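Local coordinates for protein putative adhesin (Bacteroides thetaiotaomicron, PDB 4QDG) that is a putative lipoprotein adhesin of the FimB/Mfa2 family that probably serves in anchoring or assembling pili at the bacterial outer membrane, at residues K68-Q73 with D137-G142; K235-R240 with G244-N249. All blocks are in the same frame, centred on the assembly; numbering follows the deposited sequence. Where two conformers were deposited one is given.

Contact 1: K68-Q73 with D137-G142; sequences KLDLKQ and DLYSEG
Y139 reaches across to K68 and D70 and carries the whole contact with one side chain. Its phenol oxygen is the polar hub: Y139 OH donates to D70 OD1 over 2.7 Å, arriving on the syn side of the carboxylate and 26° out of its plane, with D70 OD1 lying at the edge of the ring. The same oxygen takes a weak hydrogen bond from K68, with NZ and OH 3.4 Å apart. The triangle closes within 68-73, where K68 NZ forms a salt bridge to D70 OD2 at 3.1 Å, so each carboxylate oxygen has its own partner. The aliphatic part of the lysine packs on the ring: CG, anti to the backbone N (chi1 -179°), lies over one face in a CH-pi contact, 3.7 Å from the centroid. Bends at chi3 and chi4 then bring NZ back toward the hydroxyl.

The backbones stay apart, K68 CA and Y139 CA being 7.4 Å from each other; strand 15-20 pairs with strands 67-70 and 140-159. L69 bonds to V15 through the backbone, S140 to G14 and S16; the side chain of Y139 also touches S16 and P12, while L69 turns inward onto F78 of strand 75-82.

Contact 2: K235-R240 with G244-N249; sequences KLTVRR and GVEIIN
V238 faces two residues at once, I247 and I248, and the backbone bonding follows from that. V238 N donates to I248 O at 2.8 Å, nearly straight at 168°, whereas V238 O receives two weak bonds, a straight but long one from I248 N and a strongly bent one from I247 N. Nearer the turn, R240 N bonds to V245 O over 2.8 Å, and a weak bond from G244 N to R240 O sits at the end of the ladder.

Polar side chains gather on the face of T237, R239, E246 and N249. T237 OG1 donates to N249 OD1 at 3.0 Å, the two side chains lying side by side. R239 NH1 makes a salt bridge to E246 OE2 at 3.3 Å; the oxygen lies in the guanidinium plane, while NH1 approaches it on the anti side of the carboxylate, 27° out of the carboxylate plane. The same guanidinium also pairs through NH2 with E171 and E173 of strand 170-176. Beside the salt bridge, T237 CG2 packs on E246 CD.

On the other face V238 and I248 run alongside each other, CB to CB 3.9 Å, and both touch L157 of strand 140-159. With CG1 between the backbone N and the carbonyl carbon (chi1 58°), I247 directs CD1 to V238 CG1 and leaves CG2 over a face of the R240 guanidinium, 3.5 Å from NH1. R240 NH2 rests on V245 CB, while its NE forms a salt bridge with D243 in the turn.

This is an antiparallel beta hairpin with a classic beta bulge, I247 and I248 opposite V238. It forms the edge of a four-stranded antiparallel sheet, with strand 246-251 outermost, and the hairpin's apolar side chains pack on strands 140-159 and 278-285.

From the N terminus, strand 15-20 comes first and strand 67-70 returns antiparallel to it. Contact 1 then closes a long loop, 63 residues between its segments, which holds strand 75-82 and nearly all of strand 127-137, the latter ending where the contact's second segment begins. Strand 140-159 starts at this contact and runs on to pack, through L157, against the hairpin of contact 2. That hairpin is a short local closure, with three residues between its segments. The two therefore follow in series, neither nesting nor crossing, on opposite sides of the chain's centre, with nearest atoms about 37 Å apart. Contact 1 ties strands flanking 15-20; contact 2 builds a sheet edge.

Contact 1: K68-Q73 with D137-G142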
ATOM      1  N   LYS A  68     -14.406  10.292  20.630  1.00 33.73           N
ATOM      2  CA  LYS A  68     -15.653  10.911  21.028  1.00 32.30           C
ATOM      3  C   LYS A  68     -15.784  12.240  20.311  1.00 34.95           C
ATOM      4  O   LYS A  68     -14.877  13.070  20.393  1.00 36.69           O
ATOM      5  CB  LYS A  68     -15.662  11.080  22.541  1.00 34.78           C
ATOM      6  CG  LYS A  68     -16.919  11.698  23.116  1.00 32.56           C
ATOM      7  CD  LYS A  68     -16.781  11.873  24.649  1.00 41.49           C
ATOM      8  CE  LYS A  68     -15.949  13.069  25.076  1.00 50.47           C
ATOM      9  NZ  LYS A  68     -16.675  14.354  24.872  1.00 59.08           N
ATOM     10  N   LEU A  69     -16.880  12.428  19.565  1.00 30.05           N
ATOM     11  CA  LEU A  69     -17.117  13.676  18.865  1.00 30.26           C
ATOM     12  C   LEU A  69     -18.432  14.279  19.278  1.00 34.48           C
ATOM     13  O   LEU A  69     -19.484  13.697  19.014  1.00 35.39           O
ATOM     14  CB  LEU A  69     -17.074  13.525  17.323  1.00 30.11           C
ATOM     15  CG  LEU A  69     -15.741  13.184  16.666  1.00 36.28           C
ATOM     16  CD1 LEU A  69     -15.944  12.778  15.204  1.00 37.25           C
ATOM     17  CD2 LEU A  69     -14.794  14.353  16.711  1.00 40.64           C
ATOM     18  N   ASP A  70     -18.379  15.472  19.879  1.00 31.41           N
ATOM     19  CA  ASP A  70     -19.571  16.242  20.200  1.00 33.05           C
ATOM     20  C   ASP A  70     -20.023  16.914  18.910  1.00 37.54           C
ATOM     21  O   ASP A  70     -19.246  17.638  18.300  1.00 37.83           O
ATOM     22  CB  ASP A  70     -19.311  17.255  21.337  1.00 35.91           C
ATOM     23  CG  ASP A  70     -19.176  16.578  22.677  1.00 43.34           C
ATOM     24  OD1 ASP A  70     -20.177  15.988  23.149  1.00 43.40           O
ATOM     25  OD2 ASP A  70     -18.066  16.594  23.234  1.00 51.62           O
ATOM     26  N   LEU A  71     -21.235  16.587  18.440  1.00 34.62           N
ATOM     27  CA  LEU A  71     -21.756  17.106  17.181  1.00 33.85           C
ATOM     28  C   LEU A  71     -23.214  17.489  17.283  1.00 40.98           C
ATOM     29  O   LEU A  71     -23.981  16.854  18.016  1.00 43.12           O
ATOM     30  CB  LEU A  71     -21.590  16.056  16.048  1.00 32.01           C
ATOM     31  CG  LEU A  71     -20.166  15.729  15.576  1.00 34.71           C
ATOM     32  CD1 LEU A  71     -20.154  14.517  14.702  1.00 32.54           C
ATOM     33  CD2 LEU A  71     -19.511  16.925  14.889  1.00 34.52           C
ATOM     34  N   LYS A  72     -23.600  18.510  16.517  1.00 37.69           N
ATOM     35  CA  LYS A  72     -24.985  18.945  16.365  1.00 38.90           C
ATOM     36  C   LYS A  72     -25.761  17.779  15.713  1.00 41.72           C
ATOM     37  O   LYS A  72     -25.227  17.178  14.771  1.00 39.15           O
ATOM     38  CB  LYS A  72     -25.026  20.219  15.499  1.00 42.40           C
ATOM     39  CG  LYS A  72     -26.430  20.759  15.212  1.00 63.07           C
ATOM     40  CD  LYS A  72     -26.426  21.794  14.077  1.00 70.92           C
ATOM     41  CE  LYS A  72     -26.494  21.194  12.682  1.00 66.86           C
ATOM     42  NZ  LYS A  72     -26.075  22.184  11.643  1.00 62.15           N
ATOM     43  N   GLN A  73     -26.976  17.444  16.237  1.00 39.81           N
ATOM     44  CA  GLN A  73     -27.816  16.352  15.727  0.50 39.23           C
ATOM     45  C   GLN A  73     -27.803  16.333  14.192  1.00 43.45           C
ATOM     46  O   GLN A  73     -27.998  17.365  13.562  1.00 43.92           O
ATOM     47  CB  GLN A  73     -29.259  16.472  16.271  0.50 40.84           C
ATOM     48  CG  GLN A  73     -30.112  15.204  16.123  0.50 51.19           C
ATOM     49  CD  GLN A  73     -31.500  15.305  16.728  0.50 76.44           C
ATOM     50  OE1 GLN A  73     -31.754  16.029  17.704  0.50 72.67           O
ATOM     51  NE2 GLN A  73     -32.424  14.522  16.194  0.50 73.48           N
ATOM     52  N   ASP A 137     -27.956  10.603  21.153  1.00 33.20           N
ATOM     53  CA  ASP A 137     -27.792  11.048  22.524  1.00 32.97           C
ATOM     54  C   ASP A 137     -26.838  10.071  23.192  1.00 37.10           C
ATOM     55  O   ASP A 137     -26.994   8.859  23.014  1.00 35.33           O
ATOM     56  CB  ASP A 137     -29.136  11.075  23.248  1.00 34.55           C
ATOM     57  CG  ASP A 137     -30.002  12.273  22.916  1.00 42.64           C
ATOM     58  OD1 ASP A 137     -29.445  13.307  22.471  1.00 41.74           O
ATOM     59  OD2 ASP A 137     -31.232  12.192  23.129  1.00 47.28           O
ATOM     60  N   LEU A 138     -25.799  10.593  23.873  1.00 33.65           N
ATOM     61  CA  LEU A 138     -24.763   9.806  24.545  1.00 32.72           C
ATOM     62  C   LEU A 138     -23.911   8.990  23.549  1.00 35.00           C
ATOM     63  O   LEU A 138     -23.405   7.900  23.889  1.00 33.89           O
ATOM     64  CB  LEU A 138     -25.356   8.899  25.631  1.00 32.82           C
ATOM     65  CG  LEU A 138     -24.763   9.062  27.017  1.00 36.98           C
ATOM     66  CD1 LEU A 138     -24.748  10.524  27.470  1.00 35.84           C
ATOM     67  CD2 LEU A 138     -25.486   8.176  27.997  1.00 38.44           C
ATOM     68  N   TYR A 139     -23.715   9.582  22.344  1.00 28.79           N
ATOM     69  CA  TYR A 139     -22.865   9.159  21.230  1.00 27.80           C
ATOM     70  C   TYR A 139     -23.231   7.812  20.602  1.00 37.22           C
ATOM     71  O   TYR A 139     -23.143   6.766  21.257  1.00 39.26           O
ATOM     72  CB  TYR A 139     -21.346   9.150  21.621  1.00 27.70           C
ATOM     73  CG  TYR A 139     -20.914  10.367  22.423  1.00 27.59           C
ATOM     74  CD1 TYR A 139     -20.661  11.584  21.798  1.00 28.70           C
ATOM     75  CD2 TYR A 139     -20.882  10.333  23.817  1.00 28.06           C
ATOM     76  CE1 TYR A 139     -20.370  12.736  22.539  1.00 29.80           C
ATOM     77  CE2 TYR A 139     -20.603  11.477  24.564  1.00 29.30           C
ATOM     78  CZ  TYR A 139     -20.314  12.666  23.918  1.00 33.99           C
ATOM     79  OH  TYR A 139     -19.982  13.769  24.648  1.00 38.62           O
ATOM     80  N   SER A 140     -23.581   7.840  19.295  1.00 33.37           N
ATOM     81  CA  SER A 140     -23.818   6.625  18.517  1.00 32.39           C
ATOM     82  C   SER A 140     -22.478   5.987  18.246  1.00 35.83           C
ATOM     83  O   SER A 140     -21.481   6.702  18.152  1.00 34.93           O
ATOM     84  CB  SER A 140     -24.524   6.933  17.201  1.00 33.10           C
ATOM     85  OG  SER A 140     -23.814   7.923  16.474  1.00 34.46           O
ATOM     86  N   GLU A 141     -22.434   4.661  18.136  1.00 32.66           N
ATOM     87  CA  GLU A 141     -21.158   3.996  17.887  1.00 33.03           C
ATOM     88  C   GLU A 141     -21.037   3.626  16.436  1.00 39.30           C
ATOM     89  O   GLU A 141     -22.022   3.221  15.816  1.00 39.95           O
ATOM     90  CB  GLU A 141     -20.980   2.763  18.764  1.00 34.18           C
ATOM     91  CG  GLU A 141     -20.691   3.119  20.210  1.00 49.05           C
ATOM     92  CD  GLU A 141     -20.577   1.956  21.176  1.00 80.21           C
ATOM     93  OE1 GLU A 141     -20.961   0.821  20.808  1.00 63.33           O
ATOM     94  OE2 GLU A 141     -20.129   2.196  22.321  1.00 90.19           O
ATOM     95  N   GLY A 142     -19.832   3.779  15.904  1.00 34.90           N
ATOM     96  CA  GLY A 142     -19.529   3.432  14.525  1.00 34.03           C
ATOM     97  C   GLY A 142     -18.083   3.037  14.351  1.00 34.79           C
ATOM     98  O   GLY A 142     -17.214   3.544  15.055  1.00 33.80           O
TER

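Contact 2: K235-R240 with G244-N249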
ATOM      1  N   LYS A 235       4.357  -1.976 -14.664  1.00 27.54           N
ATOM      2  CA  LYS A 235       5.418  -2.849 -15.127  0.50 26.76           C
ATOM      3  C   LYS A 235       6.545  -3.040 -14.109  1.00 29.72           C
ATOM      4  O   LYS A 235       6.943  -2.091 -13.426  1.00 28.23           O
ATOM      5  CB  LYS A 235       6.011  -2.298 -16.436  0.50 29.20           C
ATOM      6  CG  LYS A 235       5.055  -2.317 -17.630  0.50 34.45           C
ATOM      7  CD  LYS A 235       4.980  -3.683 -18.319  0.50 38.78           C
ATOM      8  CE  LYS A 235       4.029  -3.680 -19.492  0.50 39.12           C
ATOM      9  NZ  LYS A 235       2.607  -3.688 -19.056  0.50 39.22           N
ATOM     10  N   LEU A 236       7.077  -4.284 -14.033  1.00 25.91           N
ATOM     11  CA  LEU A 236       8.261  -4.615 -13.249  1.00 25.55           C
ATOM     12  C   LEU A 236       9.353  -4.825 -14.281  1.00 28.71           C
ATOM     13  O   LEU A 236       9.158  -5.588 -15.237  1.00 26.29           O
ATOM     14  CB  LEU A 236       8.138  -5.801 -12.292  1.00 25.14           C
ATOM     15  CG  LEU A 236       9.472  -6.318 -11.718  1.00 28.83           C
ATOM     16  CD1 LEU A 236      10.055  -5.346 -10.674  1.00 27.93           C
ATOM     17  CD2 LEU A 236       9.317  -7.699 -11.122  1.00 30.30           C
ATOM     18  N   THR A 237      10.471  -4.096 -14.147  1.00 28.89           N
ATOM     19  CA  THR A 237      11.574  -4.201 -15.121  1.00 29.81           C
ATOM     20  C   THR A 237      12.882  -4.507 -14.412  1.00 32.75           C
ATOM     21  O   THR A 237      13.192  -3.878 -13.395  1.00 32.10           O
ATOM     22  CB  THR A 237      11.674  -2.903 -15.979  1.00 36.94           C
ATOM     23  OG1 THR A 237      10.421  -2.677 -16.623  1.00 34.92           O
ATOM     24  CG2 THR A 237      12.749  -2.982 -17.043  1.00 34.03           C
ATOM     25  N   VAL A 238      13.643  -5.482 -14.958  1.00 28.43           N
ATOM     26  CA  VAL A 238      14.949  -5.863 -14.437  1.00 27.65           C
ATOM     27  C   VAL A 238      15.928  -5.764 -15.622  1.00 32.02           C
ATOM     28  O   VAL A 238      15.752  -6.432 -16.640  1.00 31.84           O
ATOM     29  CB  VAL A 238      14.999  -7.225 -13.693  1.00 29.66           C
ATOM     30  CG1 VAL A 238      16.404  -7.469 -13.133  1.00 28.62           C
ATOM     31  CG2 VAL A 238      13.978  -7.265 -12.558  1.00 28.77           C
ATOM     32  N   ARG A 239      16.907  -4.858 -15.502  1.00 27.90           N
ATOM     33  CA  ARG A 239      17.863  -4.573 -16.570  1.00 28.97           C
ATOM     34  C   ARG A 239      19.291  -4.858 -16.161  1.00 33.91           C
ATOM     35  O   ARG A 239      19.687  -4.465 -15.051  1.00 32.48           O
ATOM     36  CB  ARG A 239      17.736  -3.096 -16.955  1.00 27.24           C
ATOM     37  CG  ARG A 239      18.429  -2.661 -18.251  1.00 33.34           C
ATOM     38  CD  ARG A 239      17.980  -1.283 -18.723  1.00 35.59           C
ATOM     39  NE  ARG A 239      17.907  -0.351 -17.610  1.00 52.14           N
ATOM     40  CZ  ARG A 239      16.791   0.208 -17.152  1.00 63.51           C
ATOM     41  NH1 ARG A 239      15.634   0.013 -17.777  1.00 46.07           N
ATOM     42  NH2 ARG A 239      16.828   0.993 -16.085  1.00 51.80           N
ATOM     43  N   ARG A 240      20.065  -5.548 -17.053  1.00 31.45           N
ATOM     44  CA  ARG A 240      21.511  -5.763 -16.861  1.00 32.37           C
ATOM     45  C   ARG A 240      22.191  -4.432 -17.142  1.00 36.90           C
ATOM     46  O   ARG A 240      22.028  -3.921 -18.252  1.00 35.81           O
ATOM     47  CB  ARG A 240      22.082  -6.838 -17.810  1.00 36.17           C
ATOM     48  CG  ARG A 240      21.632  -8.275 -17.589  1.00 54.11           C
ATOM     49  CD  ARG A 240      22.554  -9.267 -18.316  1.00 57.95           C
ATOM     50  NE  ARG A 240      22.424  -9.176 -19.774  1.00 58.91           N
ATOM     51  CZ  ARG A 240      21.874 -10.110 -20.547  1.00 70.70           C
ATOM     52  NH1 ARG A 240      21.433 -11.245 -20.020  1.00 54.14           N
ATOM     53  NH2 ARG A 240      21.781  -9.922 -21.856  1.00 64.28           N
ATOM     54  N   GLY A 244      22.576  -3.001 -20.912  1.00 39.84           N
ATOM     55  CA  GLY A 244      21.253  -2.378 -20.893  1.00 38.34           C
ATOM     56  C   GLY A 244      20.113  -3.281 -21.313  1.00 37.25           C
ATOM     57  O   GLY A 244      19.022  -2.778 -21.590  1.00 34.48           O
ATOM     58  N   VAL A 245      20.333  -4.617 -21.331  1.00 31.41           N
ATOM     59  CA  VAL A 245      19.310  -5.589 -21.709  1.00 29.06           C
ATOM     60  C   VAL A 245      18.312  -5.759 -20.576  1.00 35.50           C
ATOM     61  O   VAL A 245      18.702  -5.962 -19.418  1.00 36.35           O
ATOM     62  CB  VAL A 245      19.881  -6.954 -22.154  1.00 30.04           C
ATOM     63  CG1 VAL A 245      18.761  -7.957 -22.395  1.00 28.05           C
ATOM     64  CG2 VAL A 245      20.739  -6.809 -23.402  1.00 30.08           C
ATOM     65  N   GLU A 246      17.020  -5.671 -20.914  1.00 32.13           N
ATOM     66  CA  GLU A 246      15.960  -5.872 -19.932  1.00 31.63           C
ATOM     67  C   GLU A 246      15.599  -7.335 -19.940  1.00 34.89           C
ATOM     68  O   GLU A 246      14.899  -7.786 -20.840  1.00 35.94           O
ATOM     69  CB  GLU A 246      14.745  -4.987 -20.223  1.00 32.64           C
ATOM     70  CG  GLU A 246      15.011  -3.509 -20.009  1.00 47.57           C
ATOM     71  CD  GLU A 246      13.880  -2.588 -20.435  1.00 65.95           C
ATOM     72  OE1 GLU A 246      12.853  -3.108 -20.934  1.00 41.18           O
ATOM     73  OE2 GLU A 246      14.004  -1.356 -20.236  1.00 53.71           O
ATOM     74  N   ILE A 247      16.113  -8.085 -18.969  1.00 31.66           N
ATOM     75  CA  ILE A 247      15.927  -9.543 -18.870  1.00 30.83           C
ATOM     76  C   ILE A 247      14.504  -9.890 -18.403  1.00 32.58           C
ATOM     77  O   ILE A 247      13.999 -10.954 -18.755  1.00 31.08           O
ATOM     78  CB  ILE A 247      17.039 -10.204 -17.988  1.00 32.96           C
ATOM     79  CG1 ILE A 247      17.093  -9.631 -16.562  1.00 31.87           C
ATOM     80  CG2 ILE A 247      18.402 -10.083 -18.685  1.00 32.91           C
ATOM     81  CD1 ILE A 247      17.489 -10.660 -15.482  1.00 34.27           C
ATOM     82  N   ILE A 248      13.873  -8.990 -17.611  1.00 28.83           N
ATOM     83  CA  ILE A 248      12.501  -9.099 -17.101  1.00 27.71           C
ATOM     84  C   ILE A 248      11.784  -7.760 -17.380  1.00 31.55           C
ATOM     85  O   ILE A 248      12.324  -6.679 -17.100  1.00 30.53           O
ATOM     86  CB  ILE A 248      12.423  -9.518 -15.587  1.00 29.54           C
ATOM     87  CG1 ILE A 248      13.105 -10.867 -15.331  1.00 29.15           C
ATOM     88  CG2 ILE A 248      10.974  -9.584 -15.093  1.00 29.50           C
ATOM     89  CD1 ILE A 248      13.732 -11.011 -13.948  1.00 27.12           C
ATOM     90  N   ASN A 249      10.593  -7.845 -17.976  1.00 28.01           N
ATOM     91  CA  ASN A 249       9.732  -6.721 -18.295  1.00 28.42           C
ATOM     92  C   ASN A 249       8.334  -7.267 -18.383  1.00 35.16           C
ATOM     93  O   ASN A 249       7.893  -7.722 -19.445  1.00 36.77           O
ATOM     94  CB  ASN A 249      10.145  -5.981 -19.571  1.00 31.16           C
ATOM     95  CG  ASN A 249       9.302  -4.753 -19.838  1.00 42.48           C
ATOM     96  OD1 ASN A 249       9.096  -3.908 -18.973  1.00 51.11           O
ATOM     97  ND2 ASN A 249       8.838  -4.606 -21.055  1.00 38.92           N
TER